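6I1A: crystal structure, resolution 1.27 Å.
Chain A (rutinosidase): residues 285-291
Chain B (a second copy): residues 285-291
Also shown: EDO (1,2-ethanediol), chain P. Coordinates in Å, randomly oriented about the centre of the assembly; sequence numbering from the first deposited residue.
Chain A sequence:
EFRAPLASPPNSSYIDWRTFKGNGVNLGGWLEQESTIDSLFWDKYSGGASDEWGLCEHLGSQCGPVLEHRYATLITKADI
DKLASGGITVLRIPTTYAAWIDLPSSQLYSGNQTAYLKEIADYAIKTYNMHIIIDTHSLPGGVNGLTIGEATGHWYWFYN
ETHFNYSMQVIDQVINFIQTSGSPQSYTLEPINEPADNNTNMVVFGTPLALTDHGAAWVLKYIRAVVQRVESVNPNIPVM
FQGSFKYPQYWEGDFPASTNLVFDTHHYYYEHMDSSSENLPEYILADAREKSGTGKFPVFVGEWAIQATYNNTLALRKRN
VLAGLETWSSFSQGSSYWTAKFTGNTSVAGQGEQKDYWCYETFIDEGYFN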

ATOM      1  N   LEU A 285     -11.578  -3.598   6.685  1.00 12.51           N
ATOM      2  CA  LEU A 285     -12.393  -4.027   5.547  1.00 13.28           C
ATOM      3  C   LEU A 285     -11.574  -3.954   4.243  1.00 12.28           C
ATOM      4  O   LEU A 285     -11.716  -4.864   3.405  1.00 12.59           O
ATOM      5  CB  LEU A 285     -13.666  -3.169   5.458  1.00 13.58           C
ATOM      6  CG  LEU A 285     -14.639  -3.530   4.329  1.00 16.08           C
ATOM      7  CD1 LEU A 285     -15.114  -4.961   4.486  1.00 15.57           C
ATOM      8  CD2 LEU A 285     -15.820  -2.573   4.329  1.00 18.36           C
ATOM      9  N   ALA A 286     -10.709  -2.970   4.060  1.00 12.56           N
ATOM     10  CA  ALA A 286      -9.872  -2.872   2.856  1.00 12.44           C
ATOM     11  C   ALA A 286      -8.978  -4.120   2.720  1.00 12.44           C
ATOM     12  O   ALA A 286      -8.864  -4.743   1.630  1.00 13.02           O
ATOM     13  CB  ALA A 286      -9.053  -1.595   2.861  1.00 14.08           C
ATOM     14  N   ASP A 287      -8.362  -4.540   3.811  1.00 12.05           N
ATOM     15  CA  ASP A 287      -7.520  -5.738   3.799  1.00 12.82           C
ATOM     16  C   ASP A 287      -8.360  -6.939   3.423  1.00 13.26           C
ATOM     17  O   ASP A 287      -7.944  -7.803   2.638  1.00 13.86           O
ATOM     18  CB  ASP A 287      -6.845  -5.930   5.162  1.00 12.36           C
ATOM     19  CG  ASP A 287      -5.701  -4.977   5.433  1.00 13.90           C
ATOM     20  OD1 ASP A 287      -5.178  -4.345   4.468  1.00 14.57           O
ATOM     21  OD2 ASP A 287      -5.294  -4.887   6.593  1.00 13.23           O
ATOM     22  N   ALA A 288      -9.525  -7.092   4.039  1.00 12.70           N
ATOM     23  CA  ALA A 288     -10.335  -8.270   3.768  1.00 11.85           C
ATOM     24  C   ALA A 288     -10.806  -8.284   2.308  1.00 12.82           C
ATOM     25  O   ALA A 288     -10.869  -9.360   1.652  1.00 13.50           O
ATOM     26  CB  ALA A 288     -11.561  -8.352   4.669  1.00 13.05           C
ATOM     27  N   ARG A 289     -11.243  -7.147   1.787  1.00 12.84           N
ATOM     28  CA  ARG A 289     -11.771  -7.068   0.420  1.00 12.71           C
ATOM     29  C   ARG A 289     -10.693  -7.328  -0.615  1.00 12.98           C
ATOM     30  O   ARG A 289     -11.010  -7.980  -1.656  1.00 14.83           O
ATOM     31  CB  ARG A 289     -12.438  -5.740   0.123  1.00 12.60           C
ATOM     32  CG  ARG A 289     -13.740  -5.572   0.875  1.00 14.96           C
ATOM     33  CD  ARG A 289     -14.602  -4.427   0.392  1.00 16.18           C
ATOM     34  NE  ARG A 289     -13.963  -3.136   0.626  1.00 15.78           N
ATOM     35  CZ  ARG A 289     -14.624  -2.020   0.780  1.00 17.84           C
ATOM     36  NH1 ARG A 289     -15.932  -1.977   0.696  1.00 18.58           N
ATOM     37  NH2 ARG A 289     -13.960  -0.902   1.024  1.00 18.07           N
ATOM     38  N   GLU A 290      -9.450  -6.884  -0.383  1.00 11.84           N
ATOM     39  CA  GLU A 290      -8.426  -6.916  -1.463  1.00 12.79           C
ATOM     40  C   GLU A 290      -7.359  -7.960  -1.197  1.00 13.42           C
ATOM     41  O   GLU A 290      -6.571  -8.218  -2.163  1.00 15.06           O
ATOM     42  CB  GLU A 290      -7.763  -5.549  -1.605  1.00 12.23           C
ATOM     43  CG  GLU A 290      -8.718  -4.384  -1.619  1.00 13.53           C
ATOM     44  CD  GLU A 290      -9.834  -4.429  -2.646  1.00 13.75           C
ATOM     45  OE1 GLU A 290      -9.788  -5.216  -3.627  1.00 14.21           O
ATOM     46  OE2 GLU A 290     -10.842  -3.658  -2.471  1.00 13.27           O
ATOM     47  N   LYS A 291      -7.235  -8.525   0.008  1.00 12.35           N
ATOM     48  CA  LYS A 291      -6.067  -9.359   0.364  1.00 12.97           C
ATOM     49  C   LYS A 291      -6.539 -10.732   0.845  1.00 13.92           C
ATOM     50  O   LYS A 291      -5.848 -11.295   1.742  1.00 14.65           O
ATOM     51  CB  LYS A 291      -5.187  -8.658   1.412  1.00 14.88           C
ATOM     52  CG  LYS A 291      -4.763  -7.260   0.992  1.00 15.25           C
ATOM     53  CD  LYS A 291      -3.966  -6.506   2.064  1.00 16.25           C
ATOM     54  CE  LYS A 291      -3.713  -5.079   1.668  1.00 18.33           C
ATOM     55  NZ  LYS A 291      -3.037  -4.262   2.712  1.00 19.20           N
TER
ATOM     56  N   LEU B 285      -9.674  -2.360  -9.533  1.00 12.81           N
ATOM     57  CA  LEU B 285     -10.844  -2.526  -8.602  1.00 12.66           C
ATOM     58  C   LEU B 285     -10.432  -2.182  -7.179  1.00 13.23           C
ATOM     59  O   LEU B 285     -11.147  -1.467  -6.472  1.00 13.18           O
ATOM     60  CB  LEU B 285     -11.380  -3.936  -8.728  1.00 15.11           C
ATOM     61  CG  LEU B 285     -12.548  -4.214  -7.766  1.00 15.55           C
ATOM     62  CD1 LEU B 285     -13.701  -3.271  -7.987  1.00 18.05           C
ATOM     63  CD2 LEU B 285     -12.911  -5.702  -7.931  1.00 17.61           C
ATOM     64  N   ALA B 286      -9.273  -2.648  -6.729  1.00 12.46           N
ATOM     65  CA  ALA B 286      -8.794  -2.352  -5.377  1.00 13.15           C
ATOM     66  C   ALA B 286      -8.703  -0.858  -5.160  1.00 12.70           C
ATOM     67  O   ALA B 286      -9.136  -0.298  -4.132  1.00 14.04           O
ATOM     68  CB  ALA B 286      -7.480  -3.048  -5.078  1.00 14.60           C
ATOM     69  N   ASP B 287      -8.089  -0.131  -6.099  1.00 12.42           N
ATOM     70  CA  ASP B 287      -7.973   1.314  -5.943  1.00 12.05           C
ATOM     71  C   ASP B 287      -9.357   1.987  -5.919  1.00 12.78           C
ATOM     72  O   ASP B 287      -9.596   2.902  -5.088  1.00 12.75           O
ATOM     73  CB  ASP B 287      -7.190   1.886  -7.115  1.00 13.47           C
ATOM     74  CG  ASP B 287      -5.691   1.672  -7.032  1.00 13.75           C
ATOM     75  OD1 ASP B 287      -5.180   1.371  -5.914  1.00 14.65           O
ATOM     76  OD2 ASP B 287      -5.015   1.873  -8.075  1.00 13.53           O
ATOM     77  N   ALA B 288     -10.238   1.582  -6.828  1.00 11.75           N
ATOM     78  CA  ALA B 288     -11.574   2.218  -6.895  1.00 11.35           C
ATOM     79  C   ALA B 288     -12.361   1.954  -5.616  1.00 12.46           C
ATOM     80  O   ALA B 288     -13.041   2.863  -5.064  1.00 13.45           O
ATOM     81  CB  ALA B 288     -12.324   1.717  -8.079  1.00 11.95           C
ATOM     82  N   ARG B 289     -12.278   0.732  -5.111  1.00 12.54           N
ATOM     83  CA  ARG B 289     -13.119   0.346  -3.983  1.00 12.69           C
ATOM     84  C   ARG B 289     -12.594   0.916  -2.675  1.00 13.97           C
ATOM     85  O   ARG B 289     -13.369   1.178  -1.748  1.00 15.42           O
ATOM     86  CB  ARG B 289     -13.222  -1.181  -4.028  1.00 14.56           C
ATOM     87  CG  ARG B 289     -14.177  -1.787  -3.013  1.00 15.09           C
ATOM     88  CD  ARG B 289     -14.657  -3.183  -3.436  1.00 14.81           C
ATOM     89  NE  ARG B 289     -13.536  -4.120  -3.610  1.00 13.63           N
ATOM     90  CZ  ARG B 289     -13.579  -5.321  -4.188  1.00 15.19           C
ATOM     91  NH1 ARG B 289     -14.732  -5.851  -4.607  1.00 16.08           N
ATOM     92  NH2 ARG B 289     -12.470  -5.995  -4.366  1.00 15.80           N
ATOM     93  N   GLU B 290     -11.283   1.136  -2.545  1.00 11.98           N
ATOM     94  CA  GLU B 290     -10.634   1.537  -1.284  1.00 12.81           C
ATOM     95  C   GLU B 290     -10.223   3.020  -1.261  1.00 13.82           C
ATOM     96  O   GLU B 290      -9.993   3.530  -0.172  1.00 15.76           O
ATOM     97  CB  GLU B 290      -9.422   0.668  -0.970  1.00 12.84           C
ATOM     98  CG  GLU B 290      -9.661  -0.813  -1.010  1.00 13.04           C
ATOM     99  CD  GLU B 290     -10.784  -1.304  -0.134  1.00 12.26           C
ATOM    100  OE1 GLU B 290     -11.190  -0.589   0.794  1.00 12.96           O
ATOM    101  OE2 GLU B 290     -11.293  -2.452  -0.411  1.00 13.37           O
ATOM    102  N   LYS B 291     -10.114   3.686  -2.412  1.00 13.59           N
ATOM    103  CA  LYS B 291      -9.449   5.016  -2.487  1.00 13.67           C
ATOM    104  C   LYS B 291     -10.375   6.025  -3.176  1.00 15.31           C
ATOM    105  O   LYS B 291      -9.869   6.918  -3.900  1.00 13.95           O
ATOM    106  CB  LYS B 291      -8.091   4.883  -3.206  1.00 14.59           C
ATOM    107  CG  LYS B 291      -7.161   3.803  -2.652  1.00 14.49           C
ATOM    108  CD  LYS B 291      -5.803   3.740  -3.363  1.00 15.81           C
ATOM    109  CE  LYS B 291      -5.021   2.521  -2.920  1.00 17.24           C
ATOM    110  NZ  LYS B 291      -3.764   2.302  -3.706  1.00 18.25           N
TER
HETATM  111  C1  EDO P 414      -5.493  -6.265  -4.943  1.00 35.15           C
HETATM  112  O1  EDO P 414      -6.610  -7.167  -4.731  1.00 38.49           O
HETATM  113  C2  EDO P 414      -4.753  -6.692  -6.157  1.00 30.56           C
HETATM  114  O2  EDO P 414      -4.712  -8.113  -6.342  1.00 36.12           O
HETATM  115  O   HOH W   1     -14.935   1.846   0.464  1.00 36.30           O

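The last turns of two equivalent helices, residues 285-290 of each copy, meet in a nearly antiparallel arrangement, with an angle of 152° between their N-to-C directions and a closest axial approach of 10.6 Å. The antiparallel register places Ala286 of each chain beside Glu290 of the other, with the CA atoms of Ala286(A) and Glu290(B) 6.1 Å apart and those of Glu290(A) and Ala286(B) 6.0 Å apart. The contact is small, burying 324 Å² summed over both sides, and all of it comes from Ala286, Arg289 and Glu290 of the two chains.

Two reciprocal, bidentate salt bridges hold the helices together. Arg289(A) donates from NH2 to OE1 of Glu290(B) at 2.8 Å and from NE to OE2 of the same carboxylate at 2.9 Å; the latter bond is the more bent, with an N-H...acceptor angle of 141°. In the other direction, Arg289(B) NH2 lies 2.9 Å from Glu290(A) OE1 and Arg289(B) NE lies 3.0 Å from Glu290(A) OE2, and both bonds are close to linear. Each guanidinium thus presents its NE/NH2 edge to a carboxylate, a pairing that matches two donors to two acceptors.

The two glutamates adopt almost the same conformation, with chi1 and chi2 both m (-46° and -54° in Glu290(A), -52° and -55° in Glu290(B)). With this folded shape each carboxylate lies across the interface, within reach of the arginine and the glutamate of the other chain. It matters most for Glu290(B), whose CA-to-CB bond points sideways although its carboxylate reaches chain A. The arginines reach equivalent partners by different routes: Arg289(A) is m, t, m through chi1 to chi3, whereas Arg289(B) is t, t, p. The twofold likeness of the contact therefore does not extend to the conformations of these side chains. They also pack against each other, CG of Arg289(B) lying over one face of the Arg289(A) guanidinium and CB of Arg289(A) over one face of the other. The NE atoms of Arg289(A) and Arg289(B) are 4.4 Å apart, a closeness of like charges offset by the carboxylates that each guanidinium engages.

At the centre, OE2 of Glu290(A) and OE2 of Glu290(B) are separated by just 2.4 Å, so one acid group probably carries a proton. Ala286 suits the flanking positions because its short side chain points toward the partner and allows close approach: Ala286(A) CB is 3.1 Å from Glu290(B) OE1, and Ala286(B) CB is 3.5 Å from Glu290(A) OE1. A water adds a bridge, accepting from Arg289(A) NH2 at 3.0 Å and donating to Arg289(B) O at 2.8 Å.

Asp287 points away from the other stretch in both chains; its OD1 takes the lysine of its own chain, and its OD2 is hydrogen-bonded elsewhere in the structure. In each copy Lys291 NZ forms a 2.8 Å salt bridge with OD1 of the same chain's Asp287. Lys291 is m at chi1 and t thereafter, an extended chain that runs back over the helix end to reach the aspartate one turn earlier.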